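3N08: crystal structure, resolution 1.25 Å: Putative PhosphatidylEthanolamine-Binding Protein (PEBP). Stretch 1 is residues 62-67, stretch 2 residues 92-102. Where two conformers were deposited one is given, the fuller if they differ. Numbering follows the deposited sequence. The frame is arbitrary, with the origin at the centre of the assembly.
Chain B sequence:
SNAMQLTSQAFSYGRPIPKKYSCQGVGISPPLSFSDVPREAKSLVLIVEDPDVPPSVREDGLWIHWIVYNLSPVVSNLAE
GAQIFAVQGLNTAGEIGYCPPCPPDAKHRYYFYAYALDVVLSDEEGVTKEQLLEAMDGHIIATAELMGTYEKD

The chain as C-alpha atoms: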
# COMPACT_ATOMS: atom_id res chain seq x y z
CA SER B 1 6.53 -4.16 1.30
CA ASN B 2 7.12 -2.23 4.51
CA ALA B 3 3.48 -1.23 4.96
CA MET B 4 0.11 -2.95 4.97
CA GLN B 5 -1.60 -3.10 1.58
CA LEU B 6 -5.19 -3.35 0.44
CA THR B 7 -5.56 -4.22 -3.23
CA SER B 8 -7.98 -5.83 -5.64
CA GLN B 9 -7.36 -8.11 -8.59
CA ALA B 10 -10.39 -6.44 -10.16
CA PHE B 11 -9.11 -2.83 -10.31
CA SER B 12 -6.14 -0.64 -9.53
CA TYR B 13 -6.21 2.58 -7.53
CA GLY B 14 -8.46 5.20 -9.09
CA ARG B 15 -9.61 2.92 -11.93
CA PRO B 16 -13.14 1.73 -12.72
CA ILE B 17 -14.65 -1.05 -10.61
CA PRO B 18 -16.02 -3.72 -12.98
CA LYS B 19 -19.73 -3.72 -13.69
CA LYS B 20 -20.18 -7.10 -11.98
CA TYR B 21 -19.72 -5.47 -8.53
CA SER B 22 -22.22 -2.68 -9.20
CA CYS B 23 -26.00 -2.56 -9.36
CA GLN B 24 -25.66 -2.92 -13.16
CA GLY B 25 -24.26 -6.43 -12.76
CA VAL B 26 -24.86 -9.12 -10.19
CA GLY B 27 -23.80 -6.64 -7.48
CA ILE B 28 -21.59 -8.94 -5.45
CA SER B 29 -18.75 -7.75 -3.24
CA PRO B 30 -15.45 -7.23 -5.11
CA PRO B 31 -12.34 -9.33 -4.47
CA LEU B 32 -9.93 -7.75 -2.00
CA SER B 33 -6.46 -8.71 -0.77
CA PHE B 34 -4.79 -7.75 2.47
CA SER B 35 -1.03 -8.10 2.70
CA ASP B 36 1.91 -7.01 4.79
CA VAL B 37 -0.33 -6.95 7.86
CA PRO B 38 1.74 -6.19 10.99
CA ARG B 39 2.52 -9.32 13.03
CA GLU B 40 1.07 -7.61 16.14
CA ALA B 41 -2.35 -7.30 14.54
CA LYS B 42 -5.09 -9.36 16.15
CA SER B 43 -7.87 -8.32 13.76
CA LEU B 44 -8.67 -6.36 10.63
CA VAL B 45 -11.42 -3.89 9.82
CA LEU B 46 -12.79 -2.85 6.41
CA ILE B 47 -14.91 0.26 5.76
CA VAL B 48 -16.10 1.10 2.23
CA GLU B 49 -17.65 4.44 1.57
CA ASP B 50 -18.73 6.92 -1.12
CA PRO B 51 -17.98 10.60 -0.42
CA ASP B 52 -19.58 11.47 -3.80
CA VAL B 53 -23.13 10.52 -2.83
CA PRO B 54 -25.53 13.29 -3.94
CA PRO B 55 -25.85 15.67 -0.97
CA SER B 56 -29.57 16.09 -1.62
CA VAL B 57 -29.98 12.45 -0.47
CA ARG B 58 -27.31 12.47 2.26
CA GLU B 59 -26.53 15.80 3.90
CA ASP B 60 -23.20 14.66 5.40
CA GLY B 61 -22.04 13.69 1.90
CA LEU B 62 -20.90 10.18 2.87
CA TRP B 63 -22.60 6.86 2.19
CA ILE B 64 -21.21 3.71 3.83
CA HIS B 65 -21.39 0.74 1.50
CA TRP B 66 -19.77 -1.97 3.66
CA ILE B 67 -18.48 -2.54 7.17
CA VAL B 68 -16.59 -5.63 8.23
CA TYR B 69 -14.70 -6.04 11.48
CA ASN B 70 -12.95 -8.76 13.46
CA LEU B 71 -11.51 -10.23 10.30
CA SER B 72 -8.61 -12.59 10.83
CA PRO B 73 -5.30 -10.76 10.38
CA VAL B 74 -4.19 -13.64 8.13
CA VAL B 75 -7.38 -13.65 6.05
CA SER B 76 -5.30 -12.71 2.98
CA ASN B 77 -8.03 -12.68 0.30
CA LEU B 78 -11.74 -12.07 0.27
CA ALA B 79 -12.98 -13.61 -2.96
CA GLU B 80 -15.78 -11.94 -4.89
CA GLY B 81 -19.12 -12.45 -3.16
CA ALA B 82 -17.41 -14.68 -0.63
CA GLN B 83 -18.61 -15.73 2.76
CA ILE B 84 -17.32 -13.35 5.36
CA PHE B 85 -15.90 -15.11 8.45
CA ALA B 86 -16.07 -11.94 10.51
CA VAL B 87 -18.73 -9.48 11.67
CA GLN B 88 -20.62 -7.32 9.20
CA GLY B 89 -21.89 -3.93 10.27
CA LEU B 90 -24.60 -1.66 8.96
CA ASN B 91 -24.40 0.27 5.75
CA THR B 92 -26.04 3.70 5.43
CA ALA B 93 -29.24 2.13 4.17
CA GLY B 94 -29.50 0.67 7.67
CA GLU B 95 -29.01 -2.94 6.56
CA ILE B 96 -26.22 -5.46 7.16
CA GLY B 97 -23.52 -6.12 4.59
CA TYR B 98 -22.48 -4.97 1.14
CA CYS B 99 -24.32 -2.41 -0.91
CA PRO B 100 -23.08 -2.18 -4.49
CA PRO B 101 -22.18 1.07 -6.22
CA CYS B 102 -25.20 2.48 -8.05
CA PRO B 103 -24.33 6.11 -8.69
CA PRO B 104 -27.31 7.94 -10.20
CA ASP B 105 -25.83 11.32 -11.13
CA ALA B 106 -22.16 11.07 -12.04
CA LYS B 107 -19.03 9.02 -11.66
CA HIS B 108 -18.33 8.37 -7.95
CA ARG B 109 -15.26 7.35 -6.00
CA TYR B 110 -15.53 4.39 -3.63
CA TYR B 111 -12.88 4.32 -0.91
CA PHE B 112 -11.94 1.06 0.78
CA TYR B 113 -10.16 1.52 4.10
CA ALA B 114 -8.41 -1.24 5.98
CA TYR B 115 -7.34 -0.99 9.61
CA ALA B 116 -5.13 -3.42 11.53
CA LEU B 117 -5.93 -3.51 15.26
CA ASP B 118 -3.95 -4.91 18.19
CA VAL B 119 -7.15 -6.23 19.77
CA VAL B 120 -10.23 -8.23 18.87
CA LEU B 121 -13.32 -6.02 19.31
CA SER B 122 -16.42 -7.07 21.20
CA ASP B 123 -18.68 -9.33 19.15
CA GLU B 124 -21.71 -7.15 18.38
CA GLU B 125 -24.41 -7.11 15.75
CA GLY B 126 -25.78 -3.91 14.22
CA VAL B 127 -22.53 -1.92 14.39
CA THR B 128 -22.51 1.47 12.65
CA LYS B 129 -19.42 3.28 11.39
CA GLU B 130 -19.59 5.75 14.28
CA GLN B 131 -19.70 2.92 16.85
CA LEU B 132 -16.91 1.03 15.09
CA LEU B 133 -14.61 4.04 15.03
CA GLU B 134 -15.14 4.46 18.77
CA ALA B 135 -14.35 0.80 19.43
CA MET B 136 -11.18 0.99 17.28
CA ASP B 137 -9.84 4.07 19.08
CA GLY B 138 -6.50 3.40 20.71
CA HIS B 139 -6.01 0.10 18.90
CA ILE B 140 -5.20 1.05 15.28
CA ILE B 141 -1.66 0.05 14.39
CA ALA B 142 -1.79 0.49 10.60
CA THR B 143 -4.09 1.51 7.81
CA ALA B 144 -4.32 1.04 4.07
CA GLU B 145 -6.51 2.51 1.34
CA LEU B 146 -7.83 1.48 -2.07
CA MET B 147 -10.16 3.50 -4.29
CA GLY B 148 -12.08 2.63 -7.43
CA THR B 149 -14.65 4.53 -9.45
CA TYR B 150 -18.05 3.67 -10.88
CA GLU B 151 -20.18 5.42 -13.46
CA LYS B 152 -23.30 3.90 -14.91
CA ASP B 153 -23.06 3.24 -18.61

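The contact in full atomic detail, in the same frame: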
# COMPACT_ATOMS: atom_id res chain seq x y z
N LEU B 62 -21.66 11.43 2.75
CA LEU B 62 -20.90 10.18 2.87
C LEU B 62 -21.83 9.00 3.07
O LEU B 62 -22.54 8.93 4.05
CB LEU B 62 -19.92 10.28 4.04
CG LEU B 62 -18.82 9.20 4.12
CD1 LEU B 62 -17.94 9.22 2.87
CD2 LEU B 62 -17.95 9.40 5.35
N TRP B 63 -21.79 8.08 2.12
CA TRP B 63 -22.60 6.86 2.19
C TRP B 63 -21.71 5.63 2.42
O TRP B 63 -20.79 5.38 1.63
CB TRP B 63 -23.40 6.70 0.91
CG TRP B 63 -24.56 5.77 1.05
CD1 TRP B 63 -24.56 4.41 0.95
CD2 TRP B 63 -25.91 6.16 1.29
NE1 TRP B 63 -25.85 3.93 1.16
CE2 TRP B 63 -26.69 5.00 1.35
CE3 TRP B 63 -26.53 7.41 1.46
CZ2 TRP B 63 -28.06 5.03 1.58
CZ3 TRP B 63 -27.88 7.44 1.70
CH2 TRP B 63 -28.63 6.25 1.75
N ILE B 64 -21.98 4.90 3.50
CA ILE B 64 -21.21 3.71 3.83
C ILE B 64 -21.80 2.52 3.10
O ILE B 64 -23.01 2.22 3.24
CB ILE B 64 -21.23 3.44 5.35
CG1 ILE B 64 -20.67 4.63 6.14
CG2 ILE B 64 -20.47 2.16 5.65
CD1 ILE B 64 -19.43 5.25 5.62
N HIS B 65 -20.98 1.88 2.29
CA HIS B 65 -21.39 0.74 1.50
C HIS B 65 -21.10 -0.62 2.14
O HIS B 65 -21.72 -1.59 1.77
CB HIS B 65 -20.77 0.82 0.09
CG HIS B 65 -21.46 1.80 -0.80
ND1 HIS B 65 -22.35 1.42 -1.78
CD2 HIS B 65 -21.51 3.15 -0.76
CE1 HIS B 65 -22.87 2.49 -2.35
NE2 HIS B 65 -22.38 3.55 -1.76
N TRP B 66 -20.14 -0.69 3.05
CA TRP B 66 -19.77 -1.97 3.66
C TRP B 66 -18.96 -1.72 4.91
O TRP B 66 -18.03 -0.92 4.90
CB TRP B 66 -18.94 -2.80 2.68
CG TRP B 66 -18.97 -4.30 2.88
CD1 TRP B 66 -19.79 -5.01 3.69
CD2 TRP B 66 -18.14 -5.25 2.20
NE1 TRP B 66 -19.50 -6.37 3.57
CE2 TRP B 66 -18.50 -6.53 2.66
CE3 TRP B 66 -17.12 -5.13 1.25
CZ2 TRP B 66 -17.87 -7.70 2.20
CZ3 TRP B 66 -16.50 -6.29 0.79
CH2 TRP B 66 -16.88 -7.56 1.26
N ILE B 67 -19.28 -2.46 5.97
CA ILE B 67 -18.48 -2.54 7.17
C ILE B 67 -18.24 -4.00 7.50
O ILE B 67 -19.19 -4.79 7.62
CB ILE B 67 -19.22 -1.88 8.34
CG1 ILE B 67 -19.33 -0.36 8.11
CG2 ILE B 67 -18.52 -2.19 9.67
CD1 ILE B 67 -20.03 0.38 9.24
N THR B 92 -25.27 2.48 5.17
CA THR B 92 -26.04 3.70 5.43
C THR B 92 -27.52 3.50 5.13
O THR B 92 -28.37 4.26 5.62
CB THR B 92 -25.42 4.89 4.66
OG1 THR B 92 -24.12 5.12 5.19
CG2 THR B 92 -26.27 6.15 4.82
N ALA B 93 -27.85 2.49 4.34
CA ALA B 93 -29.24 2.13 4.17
C ALA B 93 -29.84 1.50 5.42
O ALA B 93 -31.05 1.27 5.48
CB ALA B 93 -29.39 1.21 2.98
N GLY B 94 -29.02 1.21 6.42
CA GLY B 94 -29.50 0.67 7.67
C GLY B 94 -29.62 -0.84 7.65
O GLY B 94 -30.27 -1.42 8.54
N GLU B 95 -29.00 -1.49 6.66
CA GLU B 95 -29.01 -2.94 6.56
C GLU B 95 -27.60 -3.49 6.72
O GLU B 95 -26.62 -2.78 6.55
CB GLU B 95 -29.59 -3.38 5.21
CG GLU B 95 -31.04 -2.95 4.96
CD GLU B 95 -32.04 -3.48 6.00
OE1 GLU B 95 -31.96 -4.67 6.38
OE2 GLU B 95 -32.97 -2.72 6.40
N ILE B 96 -27.50 -4.77 7.01
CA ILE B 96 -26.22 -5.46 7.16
C ILE B 96 -25.58 -5.68 5.79
O ILE B 96 -26.29 -5.93 4.81
CB ILE B 96 -26.42 -6.83 7.87
CG1 ILE B 96 -25.07 -7.52 8.12
CG2 ILE B 96 -27.31 -7.75 7.02
CD1 ILE B 96 -25.17 -8.72 9.05
N GLY B 97 -24.26 -5.61 5.73
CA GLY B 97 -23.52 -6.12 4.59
C GLY B 97 -23.31 -5.16 3.43
O GLY B 97 -23.53 -3.96 3.55
N TYR B 98 -22.92 -5.72 2.30
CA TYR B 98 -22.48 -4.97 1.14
C TYR B 98 -23.61 -4.42 0.34
O TYR B 98 -24.58 -5.13 0.02
CB TYR B 98 -21.64 -5.89 0.25
CG TYR B 98 -21.13 -5.30 -1.05
CD1 TYR B 98 -20.06 -4.42 -1.05
CD2 TYR B 98 -21.70 -5.63 -2.27
CE1 TYR B 98 -19.56 -3.89 -2.23
CE2 TYR B 98 -21.20 -5.09 -3.46
CZ TYR B 98 -20.12 -4.24 -3.43
OH TYR B 98 -19.61 -3.71 -4.58
N CYS B 99 -23.44 -3.16 -0.03
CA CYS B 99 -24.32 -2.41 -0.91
C CYS B 99 -23.51 -2.05 -2.15
O CYS B 99 -22.50 -1.39 -2.03
CB CYS B 99 -24.75 -1.12 -0.21
SG CYS B 99 -25.90 -0.09 -1.12
N PRO B 100 -23.93 -2.50 -3.34
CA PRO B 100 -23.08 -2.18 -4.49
C PRO B 100 -23.15 -0.72 -4.91
O PRO B 100 -24.17 -0.04 -4.71
CB PRO B 100 -23.66 -3.06 -5.62
CG PRO B 100 -25.04 -3.26 -5.24
CD PRO B 100 -25.08 -3.33 -3.72
N PRO B 101 -22.08 -0.22 -5.52
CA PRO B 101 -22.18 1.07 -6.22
C PRO B 101 -23.38 1.13 -7.15
O PRO B 101 -23.63 0.20 -7.91
CB PRO B 101 -20.88 1.12 -7.02
CG PRO B 101 -19.91 0.34 -6.17
CD PRO B 101 -20.74 -0.81 -5.64
N CYS B 102 -24.11 2.24 -7.11
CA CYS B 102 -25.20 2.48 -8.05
C CYS B 102 -25.37 3.99 -8.19
O CYS B 102 -26.40 4.56 -7.83
CB CYS B 102 -26.47 1.75 -7.59
SG CYS B 102 -27.66 1.47 -8.93
O HOH W 1 -22.04 -3.24 5.83

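Most unusually, His 65 and Cys 99 are joined twice, once through backbone and once through a side chain. Cys 99 N donates to His 65 O at 2.9 Å. His 65 ND1 donates to Cys 99 O at 2.8 Å, and this carbonyl lies near the plane of the imidazole. A ring nitrogen carrying a proton suits this buried place, where it meets a carbonyl. Cys 99 points its CB toward the strand, and its SG sits 4.6 Å from the centroid of the His 65 ring.

A second pair of bonds fixes Thr 92. Thr 92 N donates to Ile 64 O at 3.0 Å, while Ile 64 N donates to Thr 92 OG1 at 2.7 Å. With chi1 in the m well, the hydroxyl stands in for a backbone acceptor. The methyl is used as well: Thr 92 CG2 lies over the Trp 63 six-membered ring, 3.5 Å from its centroid.

Trp 66 gives a broad face to Tyr 98. Tyr 98 CB stands 3.9 Å from the centroid of the Trp 66 five-membered ring, and the tyrosine ring turns its edge toward the six-membered ring. Gly 97 has positive phi, which favours glycine. Water 1 links the backbones, accepting from Ile 67 N (2.9 Å) and donating to Gly 97 O (2.8 Å). The contact buries 539 Å².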